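Local structure of ammonium transporter (Kuenenia stuttgartiensis, 6EU6) at residues N9-I14 and T91-F96. The protein probably senses ammonium at the membrane through an Amt-type transporter fold and passes the signal to a histidine kinase. Residues are numbered along the deposited sequence; the frame is centred on the assembly and turned at random.
Sequences NHLWVI and TLSYSF
In the Amt-type trimer of this sensor, His10 on helix 2-34 is plugged into the loop-to-helix junction that opens helix 93-114, a worked example of an imidazole using both nitrogens and a face to fasten one helix to the start of another. His10 ND1 meets Ser95 OG at 2.7 Å, nearly straight at 173° and in the plane of the ring; either partner could be the donor. The other nitrogen, His10 NE2, gives its N-H to Thr91 O at 3.1 Å, but the angle of 126° makes this a weak bond, with the carbonyl oblique to the ring. Between the nitrogens, His10 CE1 lies 3.2 Å from Leu92 O, the same carbonyl that accepts the N-H of Phe96. The Leu92 side chain runs alongside the imidazole the opposite way, and its CD2 caps one face, a CH-pi contact 3.8 Å from the centroid of the His10 ring. The straight ND1 bond, with the weak NE2 bond and this methyl, probably sets the rotation of the ring. With CG of His10 anti to its own carbonyl carbon (chi1 -79°), the ring extends across to Ser95. A leucine in this place would probably leave Ser95 OG and Thr91 O without their imidazole partner and the helix start less firmly tied. One turn further on, Val13 CG2 meets Leu92 CD1 tip to tip at 3.6 Å, while Ile14 CD1 rests 3.9 Å from Ser95 CA where the backbones come closest. Beyond the junction, Val13 and Ile14 continue onto Phe99 and Phe98 of helix 93-114, and Phe96 stacks on Phe148. On the subunit interface, His10 packs on Val233, and Ser95 on Gly236, both of one neighbouring subunit, so the buried joint of the two helices lies against the adjoining protomer.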
ATOM      1  N   ASN A   9     -10.841   4.843  18.951  1.00 29.31           N
ATOM      2  CA  ASN A   9     -11.706   3.917  18.262  1.00 31.55           C
ATOM      3  C   ASN A   9     -11.999   4.442  16.863  1.00 28.86           C
ATOM      4  O   ASN A   9     -11.964   3.679  15.880  1.00 27.76           O
ATOM      5  CB  ASN A   9     -13.009   3.710  19.015  1.00 31.27           C
ATOM      6  CG  ASN A   9     -12.859   2.852  20.220  1.00 31.18           C
ATOM      7  OD1 ASN A   9     -11.854   2.224  20.512  1.00 30.38           O
ATOM      8  ND2 ASN A   9     -13.890   2.852  20.994  1.00 36.31           N
ATOM      9  N   HIS A  10     -12.205   5.742  16.746  1.00 30.78           N
ATOM     10  CA  HIS A  10     -12.254   6.403  15.436  1.00 29.71           C
ATOM     11  C   HIS A  10     -11.002   6.212  14.619  1.00 27.99           C
ATOM     12  O   HIS A  10     -11.064   5.868  13.465  1.00 27.15           O
ATOM     13  CB  HIS A  10     -12.495   7.912  15.548  1.00 32.79           C
ATOM     14  CG  HIS A  10     -13.912   8.283  15.794  1.00 32.77           C
ATOM     15  ND1 HIS A  10     -14.837   8.363  14.790  1.00 35.27           N
ATOM     16  CD2 HIS A  10     -14.546   8.698  16.911  1.00 43.14           C
ATOM     17  CE1 HIS A  10     -15.997   8.736  15.278  1.00 33.20           C
ATOM     18  NE2 HIS A  10     -15.851   8.931  16.561  1.00 38.24           N
ATOM     19  N   LEU A  11      -9.862   6.446  15.235  1.00 26.91           N
ATOM     20  CA  LEU A  11      -8.619   6.319  14.561  1.00 28.98           C
ATOM     21  C   LEU A  11      -8.476   4.922  13.951  1.00 32.57           C
ATOM     22  O   LEU A  11      -8.082   4.797  12.767  1.00 27.87           O
ATOM     23  CB  LEU A  11      -7.475   6.619  15.510  1.00 28.68           C
ATOM     24  CG  LEU A  11      -6.044   6.456  14.979  1.00 33.67           C
ATOM     25  CD1 LEU A  11      -5.844   7.250  13.700  1.00 37.12           C
ATOM     26  CD2 LEU A  11      -5.056   6.890  16.070  1.00 33.88           C
ATOM     27  N   TRP A  12      -8.755   3.876  14.754  1.00 30.97           N
ATOM     28  CA  TRP A  12      -8.539   2.522  14.254  1.00 28.15           C
ATOM     29  C   TRP A  12      -9.552   2.200  13.137  1.00 27.29           C
ATOM     30  O   TRP A  12      -9.177   1.727  12.045  1.00 26.88           O
ATOM     31  CB  TRP A  12      -8.582   1.499  15.350  1.00 28.46           C
ATOM     32  CG  TRP A  12      -8.576   0.047  14.854  1.00 31.08           C
ATOM     33  CD1 TRP A  12      -9.423  -0.954  15.245  1.00 34.33           C
ATOM     34  CD2 TRP A  12      -7.690  -0.546  13.885  1.00 33.82           C
ATOM     35  NE1 TRP A  12      -9.136  -2.103  14.598  1.00 31.88           N
ATOM     36  CE2 TRP A  12      -8.062  -1.902  13.771  1.00 33.01           C
ATOM     37  CE3 TRP A  12      -6.616  -0.050  13.084  1.00 34.33           C
ATOM     38  CZ2 TRP A  12      -7.417  -2.792  12.884  1.00 35.97           C
ATOM     39  CZ3 TRP A  12      -5.968  -0.932  12.188  1.00 38.10           C
ATOM     40  CH2 TRP A  12      -6.377  -2.308  12.115  1.00 36.64           C
ATOM     41  N   VAL A  13     -10.834   2.507  13.362  1.00 26.48           N
ATOM     42  CA  VAL A  13     -11.850   2.165  12.387  1.00 27.08           C
ATOM     43  C   VAL A  13     -11.542   2.851  11.067  1.00 28.37           C
ATOM     44  O   VAL A  13     -11.706   2.271  10.006  1.00 25.77           O
ATOM     45  CB  VAL A  13     -13.252   2.453  12.938  1.00 28.79           C
ATOM     46  CG1 VAL A  13     -14.310   2.329  11.867  1.00 31.46           C
ATOM     47  CG2 VAL A  13     -13.552   1.456  14.069  1.00 29.80           C
ATOM     48  N   ILE A  14     -11.111   4.109  11.118  1.00 26.13           N
ATOM     49  CA  ILE A  14     -10.858   4.860   9.877  1.00 30.47           C
ATOM     50  C   ILE A  14      -9.591   4.348   9.189  1.00 27.44           C
ATOM     51  O   ILE A  14      -9.558   4.175   7.962  1.00 26.82           O
ATOM     52  CB  ILE A  14     -10.922   6.419  10.090  1.00 33.08           C
ATOM     53  CG1 ILE A  14     -11.313   7.127   8.844  1.00 41.05           C
ATOM     54  CG2 ILE A  14      -9.582   6.943  10.494  1.00 36.04           C
ATOM     55  CD1 ILE A  14     -12.739   6.978   8.412  1.00 38.89           C
ATOM     56  N   THR A  91     -21.452   6.197  18.838  1.00 50.09           N
ATOM     57  CA  THR A  91     -20.236   6.901  18.901  1.00 63.38           C
ATOM     58  C   THR A  91     -19.320   7.043  17.670  1.00 51.10           C
ATOM     59  O   THR A  91     -18.600   8.007  17.603  1.00 57.10           O
ATOM     60  CB  THR A  91     -19.514   6.308  20.111  1.00 64.11           C
ATOM     61  OG1 THR A  91     -19.873   7.079  21.254  1.00 75.40           O
ATOM     62  CG2 THR A  91     -18.053   6.266  19.926  1.00 65.67           C
ATOM     63  N   LEU A  92     -19.372   6.137  16.700  1.00 39.40           N
ATOM     64  CA  LEU A  92     -18.443   6.181  15.575  1.00 35.55           C
ATOM     65  C   LEU A  92     -18.802   6.952  14.317  1.00 38.96           C
ATOM     66  O   LEU A  92     -18.001   7.126  13.450  1.00 35.57           O
ATOM     67  CB  LEU A  92     -18.032   4.779  15.202  1.00 38.49           C
ATOM     68  CG  LEU A  92     -17.138   4.116  16.217  1.00 42.18           C
ATOM     69  CD1 LEU A  92     -16.478   2.906  15.656  1.00 51.14           C
ATOM     70  CD2 LEU A  92     -16.109   5.089  16.704  1.00 52.57           C
ATOM     71  N   SER A  93     -20.030   7.400  14.255  1.00 35.42           N
ATOM     72  CA  SER A  93     -20.576   8.192  13.160  1.00 35.55           C
ATOM     73  C   SER A  93     -19.981   8.047  11.750  1.00 32.09           C
ATOM     74  O   SER A  93     -20.127   7.042  11.144  1.00 29.98           O
ATOM     75  CB  SER A  93     -20.688   9.655  13.580  1.00 37.58           C
ATOM     76  OG  SER A  93     -19.452  10.262  13.748  1.00 37.94           O
ATOM     77  N   TYR A  94     -19.285   9.059  11.281  1.00 30.36           N
ATOM     78  CA  TYR A  94     -18.706   9.031   9.956  1.00 32.85           C
ATOM     79  C   TYR A  94     -17.692   7.924   9.737  1.00 30.90           C
ATOM     80  O   TYR A  94     -17.625   7.405   8.676  1.00 29.56           O
ATOM     81  CB  TYR A  94     -18.092  10.365   9.612  1.00 35.13           C
ATOM     82  CG  TYR A  94     -19.085  11.452   9.644  1.00 36.60           C
ATOM     83  CD1 TYR A  94     -19.989  11.588   8.642  1.00 37.21           C
ATOM     84  CD2 TYR A  94     -19.159  12.295  10.710  1.00 41.29           C
ATOM     85  CE1 TYR A  94     -20.926  12.572   8.676  1.00 49.61           C
ATOM     86  CE2 TYR A  94     -20.088  13.287  10.752  1.00 49.00           C
ATOM     87  CZ  TYR A  94     -20.969  13.407   9.735  1.00 48.07           C
ATOM     88  OH  TYR A  94     -21.889  14.382   9.773  1.00 67.62           O
ATOM     89  N   SER A  95     -16.922   7.599  10.755  1.00 27.74           N
ATOM     90  CA  SER A  95     -15.936   6.549  10.658  1.00 31.17           C
ATOM     91  C   SER A  95     -16.624   5.222  10.366  1.00 27.32           C
ATOM     92  O   SER A  95     -16.240   4.519   9.494  1.00 26.12           O
ATOM     93  CB  SER A  95     -15.103   6.517  11.920  1.00 33.88           C
ATOM     94  OG  SER A  95     -14.555   7.787  12.131  1.00 32.58           O
ATOM     95  N   PHE A  96     -17.652   4.920  11.135  1.00 28.96           N
ATOM     96  CA  PHE A  96     -18.468   3.731  10.926  1.00 31.33           C
ATOM     97  C   PHE A  96     -19.040   3.764   9.527  1.00 28.88           C
ATOM     98  O   PHE A  96     -19.070   2.764   8.826  1.00 28.51           O
ATOM     99  CB  PHE A  96     -19.602   3.703  11.917  1.00 30.29           C
ATOM    100  CG  PHE A  96     -20.464   2.503  11.790  1.00 30.48           C
ATOM    101  CD1 PHE A  96     -20.102   1.291  12.377  1.00 31.87           C
ATOM    102  CD2 PHE A  96     -21.632   2.565  11.065  1.00 26.70           C
ATOM    103  CE1 PHE A  96     -20.949   0.183  12.267  1.00 34.84           C
ATOM    104  CE2 PHE A  96     -22.471   1.457  10.924  1.00 25.78           C
ATOM    105  CZ  PHE A  96     -22.141   0.269  11.548  1.00 30.24           C
TER